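Local coordinates for protein cystatin-2 (Ornithodoros moubata, PDB 3L0R) that inhibits cysteine proteinases, among them the mammalian cathepsins L, S, B, C and H, as a secreted salivary cystatin of a soft tick, at residues T57-P62 / Q83-C88; T37-K42 / C77-A82. All blocks are in the same frame, centred on the assembly; numbering follows the deposited sequence.

Contact 1. Residues T57-P62 / Q83-C88; sequences TIEISP and QQKSTC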
loop_
_atom_site.group_PDB
_atom_site.type_symbol
_atom_site.label_atom_id
_atom_site.label_comp_id
_atom_site.label_asym_id
_atom_site.label_seq_id
_atom_site.Cartn_x
_atom_site.Cartn_y
_atom_site.Cartn_z
ATOM N N THR A 57 -5.864 -4.747 1.789
ATOM C CA THR A 57 -5.316 -6.071 1.864
ATOM C C THR A 57 -4.661 -6.315 0.492
ATOM O O THR A 57 -5.317 -6.309 -0.562
ATOM C CB THR A 57 -6.420 -7.114 2.191
ATOM O OG1 THR A 57 -7.151 -6.685 3.343
ATOM C CG2 THR A 57 -5.832 -8.489 2.484
ATOM N N ILE A 58 -3.344 -6.472 0.523
ATOM C CA ILE A 58 -2.533 -6.523 -0.684
ATOM C C ILE A 58 -1.539 -7.665 -0.628
ATOM O O ILE A 58 -1.179 -8.144 0.457
ATOM C CB ILE A 58 -1.755 -5.205 -0.912
ATOM C CG1 ILE A 58 -0.572 -5.109 0.057
ATOM C CG2 ILE A 58 -2.715 -3.974 -0.812
ATOM C CD1 ILE A 58 -0.117 -3.684 0.387
ATOM N N GLU A 59 -1.116 -8.108 -1.808
ATOM C CA GLU A 59 0.021 -9.004 -1.921
ATOM C C GLU A 59 1.245 -8.245 -2.367
ATOM O O GLU A 59 1.203 -7.465 -3.325
ATOM C CB GLU A 59 -0.280 -10.162 -2.854
ATOM C CG GLU A 59 -1.225 -11.144 -2.219
ATOM C CD GLU A 59 -1.724 -12.188 -3.178
ATOM O OE1 GLU A 59 -1.372 -12.123 -4.381
ATOM O OE2 GLU A 59 -2.481 -13.080 -2.724
ATOM N N ILE A 60 2.336 -8.462 -1.637
ATOM C CA ILE A 60 3.588 -7.777 -1.916
ATOM C C ILE A 60 4.692 -8.758 -2.267
ATOM O O ILE A 60 4.590 -9.963 -1.995
ATOM C CB ILE A 60 4.029 -6.839 -0.754
ATOM C CG1 ILE A 60 4.555 -7.649 0.443
ATOM C CG2 ILE A 60 2.890 -5.870 -0.389
ATOM C CD1 ILE A 60 5.285 -6.823 1.493
ATOM N N SER A 61 5.752 -8.218 -2.864
ATOM C CA SER A 61 6.870 -9.017 -3.353
ATOM C C SER A 61 8.056 -8.084 -3.466
ATOM O O SER A 61 7.884 -6.929 -3.843
ATOM C CB SER A 61 6.548 -9.598 -4.737
ATOM O OG SER A 61 7.265 -10.797 -4.970
ATOM N N PRO A 62 9.262 -8.568 -3.126
ATOM C CA PRO A 62 10.469 -7.741 -3.301
ATOM C C PRO A 62 10.665 -7.300 -4.754
ATOM O O PRO A 62 10.523 -8.127 -5.668
ATOM C CB PRO A 62 11.608 -8.673 -2.878
ATOM C CG PRO A 62 10.947 -9.742 -2.026
ATOM C CD PRO A 62 9.555 -9.896 -2.553
ATOM N N GLN A 83 5.632 -14.505 -8.300
ATOM C CA GLN A 83 5.170 -15.732 -7.645
ATOM C C GLN A 83 5.477 -15.792 -6.131
ATOM O O GLN A 83 4.760 -16.484 -5.403
ATOM C CB GLN A 83 5.712 -16.973 -8.358
ATOM C CG GLN A 83 4.950 -17.365 -9.619
ATOM C CD GLN A 83 5.763 -18.310 -10.511
ATOM O OE1 GLN A 83 6.957 -18.077 -10.757
ATOM N NE2 GLN A 83 5.119 -19.375 -11.013
ATOM N N GLN A 84 6.519 -15.083 -5.669
ATOM C CA GLN A 84 6.852 -15.003 -4.224
ATOM C C GLN A 84 6.041 -13.901 -3.528
ATOM O O GLN A 84 6.459 -12.757 -3.459
ATOM C CB GLN A 84 8.362 -14.786 -3.973
ATOM C CG GLN A 84 9.323 -15.645 -4.796
ATOM C CD GLN A 84 9.198 -17.159 -4.545
ATOM O OE1 GLN A 84 8.284 -17.627 -3.850
ATOM N NE2 GLN A 84 10.128 -17.928 -5.118
ATOM N N LYS A 85 4.878 -14.257 -3.010
ATOM C CA LYS A 85 3.927 -13.262 -2.524
ATOM C C LYS A 85 3.816 -13.250 -0.998
ATOM O O LYS A 85 3.935 -14.291 -0.345
ATOM C CB LYS A 85 2.546 -13.499 -3.158
ATOM C CG LYS A 85 2.541 -13.448 -4.697
ATOM C CD LYS A 85 1.128 -13.391 -5.273
ATOM C CE LYS A 85 0.754 -14.658 -6.037
ATOM N NZ LYS A 85 1.261 -14.653 -7.467
ATOM N N SER A 86 3.589 -12.061 -0.439
ATOM C CA SER A 86 3.252 -11.918 0.980
ATOM C C SER A 86 2.029 -11.048 1.103
ATOM O O SER A 86 1.899 -10.037 0.417
ATOM C CB SER A 86 4.400 -11.305 1.786
ATOM O OG SER A 86 5.567 -12.112 1.688
ATOM N N THR A 87 1.140 -11.437 2.001
ATOM C CA THR A 87 -0.111 -10.752 2.181
ATOM C C THR A 87 0.019 -9.793 3.346
ATOM O O THR A 87 0.422 -10.195 4.438
ATOM C CB THR A 87 -1.229 -11.779 2.397
ATOM O OG1 THR A 87 -1.319 -12.599 1.227
ATOM C CG2 THR A 87 -2.567 -11.111 2.655
ATOM N N CYS A 88 -0.302 -8.524 3.104
ATOM C CA CYS A 88 -0.242 -7.509 4.133
ATOM C C CYS A 88 -1.542 -6.728 4.190
ATOM O O CYS A 88 -2.298 -6.682 3.214
ATOM C CB CYS A 88 0.904 -6.521 3.887
ATOM S SG CYS A 88 2.510 -7.255 3.599
#
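Two antiparallel strands of the cystatin sheet are zipped together here: Ile58 with Cys88 and Ile60 with Ser86 are hydrogen-bonded pairs, and Glu59 faces Thr87 in the non-hydrogen-bonded pair between them. Ile58 N reaches Cys88 O at 2.9 Å, and Cys88 N returns to Ile58 O at 2.8 Å, both nearly straight. Ile60 N gives a shorter bond of 2.6 Å to Ser86 O, whereas the return from Ser86 N to Ile60 O is more bent, at 153°. A chi1 of 74° sets Ile60 CG1 between the backbone N and the carbonyl carbon, 3.8 Å from Cys88 SG, and Ile60 CD1 comes closer to that sulfur, at 3.5 Å. In the cystatin fold this face of the sheet wraps a helix, and Thr25 of helix 15-25 packs on both isoleucines while Cys88 is cross-linked to Cys108. The opposite face, at Glu59 and Thr87, carries polar groups: Glu59 CG lies 3.7 Å from Thr87 OG1, and OE2 forms a salt bridge with Lys42. The aliphatic chain of Lys85 passes obliquely by the Glu59 carboxylate, but Lys85 NZ, 4.8 Å from Glu59 OE1, bonds instead to Ala82 O. An alanine in place of Glu59 would probably leave the Lys42 ammonium without its carboxylate mate and open a gap beside Thr87 OG1. Ser61 OG, 32° out of the Gln84 carbonyl plane, donates to Gln84 O at 2.6 Å; Asp81 O, a second acceptor, competes for its one proton.

Contact 2. Residues T37-K42 / C77-A82; sequences TVVTVK and CVPKDA
Thr37 lays its methyl CG2 against the ring of Pro79, 3.6 Å from Pro79 N and 3.7 Å from Pro79 CD. The first torsion divides the labour between its two branches: OG1 stands anti to the backbone N (chi1 -171°), which leaves CG2 between that N and the carbonyl carbon, turned to the proline. The hydroxyl serves the polar side of the contact. Thr37 OG1 donates to a water at 2.9 Å, and the same water donates to Cys77 O, also at 2.9 Å, bridging strand to loop; Tyr72 OH is a further hydrogen-bond partner of OG1. Two residues on, Val39 divides its two methyls between Pro79 and Ala82. CG2 meets Pro79 CG at 4.1 Å, so that the ring of Pro79 touches both Thr37 and Val39, while Val39 CG1 looks across to Ala82 CB at 4.4 Å, a looser touch. Val39 sits at a classic beta bulge, where it and Thr40 both face Glu59, and the chain turns a corner there. The loop 77-82 belongs to the long excursion that follows strand 52-66, and the disulfide from Cys77 to Cys65 ties it back to that strand. Val38 points away from the loop, and its side chain touches Leu18, Ala21 and Thr25 of helix 15-25; Thr37 touches His22 of the same helix, and strand 52-66 is the antiparallel neighbour of strand 34-48, on which residues 37-42 lie.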
loop_
_atom_site.group_PDB
_atom_site.type_symbol
_atom_site.label_atom_id
_atom_site.label_comp_id
_atom_site.label_asym_id
_atom_site.label_seq_id
_atom_site.Cartn_x
_atom_site.Cartn_y
_atom_site.Cartn_z
ATOM N N THR A 37 7.278 -4.223 -3.457
ATOM C CA THR A 37 6.284 -3.622 -4.332
ATOM C C THR A 37 4.963 -4.387 -4.283
ATOM O O THR A 37 4.869 -5.473 -3.703
ATOM C CB THR A 37 6.820 -3.486 -5.795
ATOM O OG1 THR A 37 5.897 -2.712 -6.571
ATOM C CG2 THR A 37 7.034 -4.867 -6.443
ATOM N N VAL A 38 3.955 -3.813 -4.921
ATOM C CA VAL A 38 2.641 -4.405 -4.969
ATOM C C VAL A 38 2.494 -5.354 -6.157
ATOM O O VAL A 38 2.822 -5.003 -7.286
ATOM C CB VAL A 38 1.552 -3.319 -5.014
ATOM C CG1 VAL A 38 0.158 -3.954 -5.058
ATOM C CG2 VAL A 38 1.672 -2.425 -3.820
ATOM N N VAL A 39 1.987 -6.553 -5.881
ATOM C CA VAL A 39 1.642 -7.515 -6.890
ATOM C C VAL A 39 0.143 -7.416 -7.127
ATOM O O VAL A 39 -0.307 -7.372 -8.270
ATOM C CB VAL A 39 2.021 -8.950 -6.441
ATOM C CG1 VAL A 39 1.545 -10.011 -7.450
ATOM C CG2 VAL A 39 3.522 -9.061 -6.261
ATOM N N THR A 40 -0.640 -7.380 -6.053
ATOM C CA THR A 40 -2.095 -7.342 -6.195
ATOM C C THR A 40 -2.796 -6.663 -5.020
ATOM O O THR A 40 -2.291 -6.664 -3.911
ATOM C CB THR A 40 -2.690 -8.757 -6.542
ATOM O OG1 THR A 40 -4.037 -8.857 -6.099
ATOM C CG2 THR A 40 -1.912 -9.864 -5.887
ATOM N N VAL A 41 -3.928 -6.027 -5.313
ATOM C CA VAL A 41 -4.823 -5.442 -4.313
ATOM C C VAL A 41 -6.016 -6.382 -4.192
ATOM O O VAL A 41 -6.840 -6.459 -5.108
ATOM C CB VAL A 41 -5.307 -4.002 -4.705
ATOM C CG1 VAL A 41 -6.186 -3.355 -3.588
ATOM C CG2 VAL A 41 -4.120 -3.097 -5.023
ATOM N N LYS A 42 -6.094 -7.104 -3.076
ATOM C CA LYS A 42 -7.104 -8.142 -2.895
ATOM C C LYS A 42 -8.418 -7.587 -2.363
ATOM O O LYS A 42 -9.506 -8.011 -2.777
ATOM C CB LYS A 42 -6.581 -9.241 -1.967
ATOM C CG LYS A 42 -5.559 -10.143 -2.615
ATOM C CD LYS A 42 -4.553 -10.650 -1.603
ATOM C CE LYS A 42 -5.119 -11.728 -0.676
ATOM N NZ LYS A 42 -4.173 -12.887 -0.480
ATOM N N CYS A 77 9.902 -0.276 -10.444
ATOM C CA CYS A 77 10.168 -1.264 -9.398
ATOM C C CYS A 77 9.196 -2.425 -9.463
ATOM O O CYS A 77 8.355 -2.593 -8.590
ATOM C CB CYS A 77 10.145 -0.601 -8.024
ATOM S SG CYS A 77 11.238 0.834 -7.958
ATOM N N VAL A 78 9.316 -3.208 -10.529
ATOM C CA VAL A 78 8.565 -4.440 -10.676
ATOM C C VAL A 78 9.114 -5.491 -9.701
ATOM O O VAL A 78 10.252 -5.365 -9.232
ATOM C CB VAL A 78 8.620 -4.953 -12.138
ATOM C CG1 VAL A 78 7.810 -4.027 -13.061
ATOM C CG2 VAL A 78 10.080 -5.087 -12.634
ATOM N N PRO A 79 8.297 -6.512 -9.361
ATOM C CA PRO A 79 8.770 -7.653 -8.569
ATOM C C PRO A 79 9.964 -8.347 -9.205
ATOM O O PRO A 79 10.001 -8.498 -10.435
ATOM C CB PRO A 79 7.570 -8.611 -8.601
ATOM C CG PRO A 79 6.398 -7.735 -8.790
ATOM C CD PRO A 79 6.858 -6.628 -9.679
ATOM N N LYS A 80 10.925 -8.782 -8.393
ATOM C CA LYS A 80 11.962 -9.705 -8.895
ATOM C C LYS A 80 11.307 -10.971 -9.474
ATOM O O LYS A 80 11.719 -11.502 -10.525
ATOM C CB LYS A 80 12.926 -10.119 -7.789
ATOM C CG LYS A 80 13.750 -9.003 -7.192
ATOM C CD LYS A 80 14.364 -9.441 -5.863
ATOM C CE LYS A 80 15.306 -8.390 -5.288
ATOM N NZ LYS A 80 16.698 -8.554 -5.792
ATOM N N ASP A 81 10.264 -11.423 -8.777
ATOM C CA ASP A 81 9.608 -12.712 -9.013
ATOM C C ASP A 81 8.244 -12.650 -8.328
ATOM O O ASP A 81 8.145 -12.778 -7.099
ATOM C CB ASP A 81 10.470 -13.857 -8.441
ATOM C CG ASP A 81 9.823 -15.213 -8.586
ATOM O OD1 ASP A 81 8.637 -15.300 -8.968
ATOM O OD2 ASP A 81 10.518 -16.207 -8.311
ATOM N N ALA A 82 7.201 -12.438 -9.133
ATOM C CA ALA A 82 5.858 -12.093 -8.609
ATOM C C ALA A 82 5.130 -13.302 -8.000
ATOM O O ALA A 82 4.133 -13.140 -7.279
ATOM C CB ALA A 82 4.998 -11.416 -9.703
HETATM O O HOH W 1 5.624 -2.649 -9.425
#

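Contacts 1 and 2 interlock along the chain, since their segments alternate, and their centres lie 7 Å apart. Residues 57-62 lie on the middle strand of three, bonded to 83-88 on one edge and to 37-42 on the other, where Ser61 O probably accepts a hydrogen bond from Thr37 N at 2.8 Å and Thr57 O one from Lys42 N at 2.7 Å. Loop 77-82 runs directly into 83-88, and Ser61 touches both near that junction. In cystatins the proteinase is gripped by the N-terminal segment and two hairpin turns, here probably those joining strands 34-48 to 52-66 and 86-95 to 100-108; both contacts lie toward the strand ends remote from these turns.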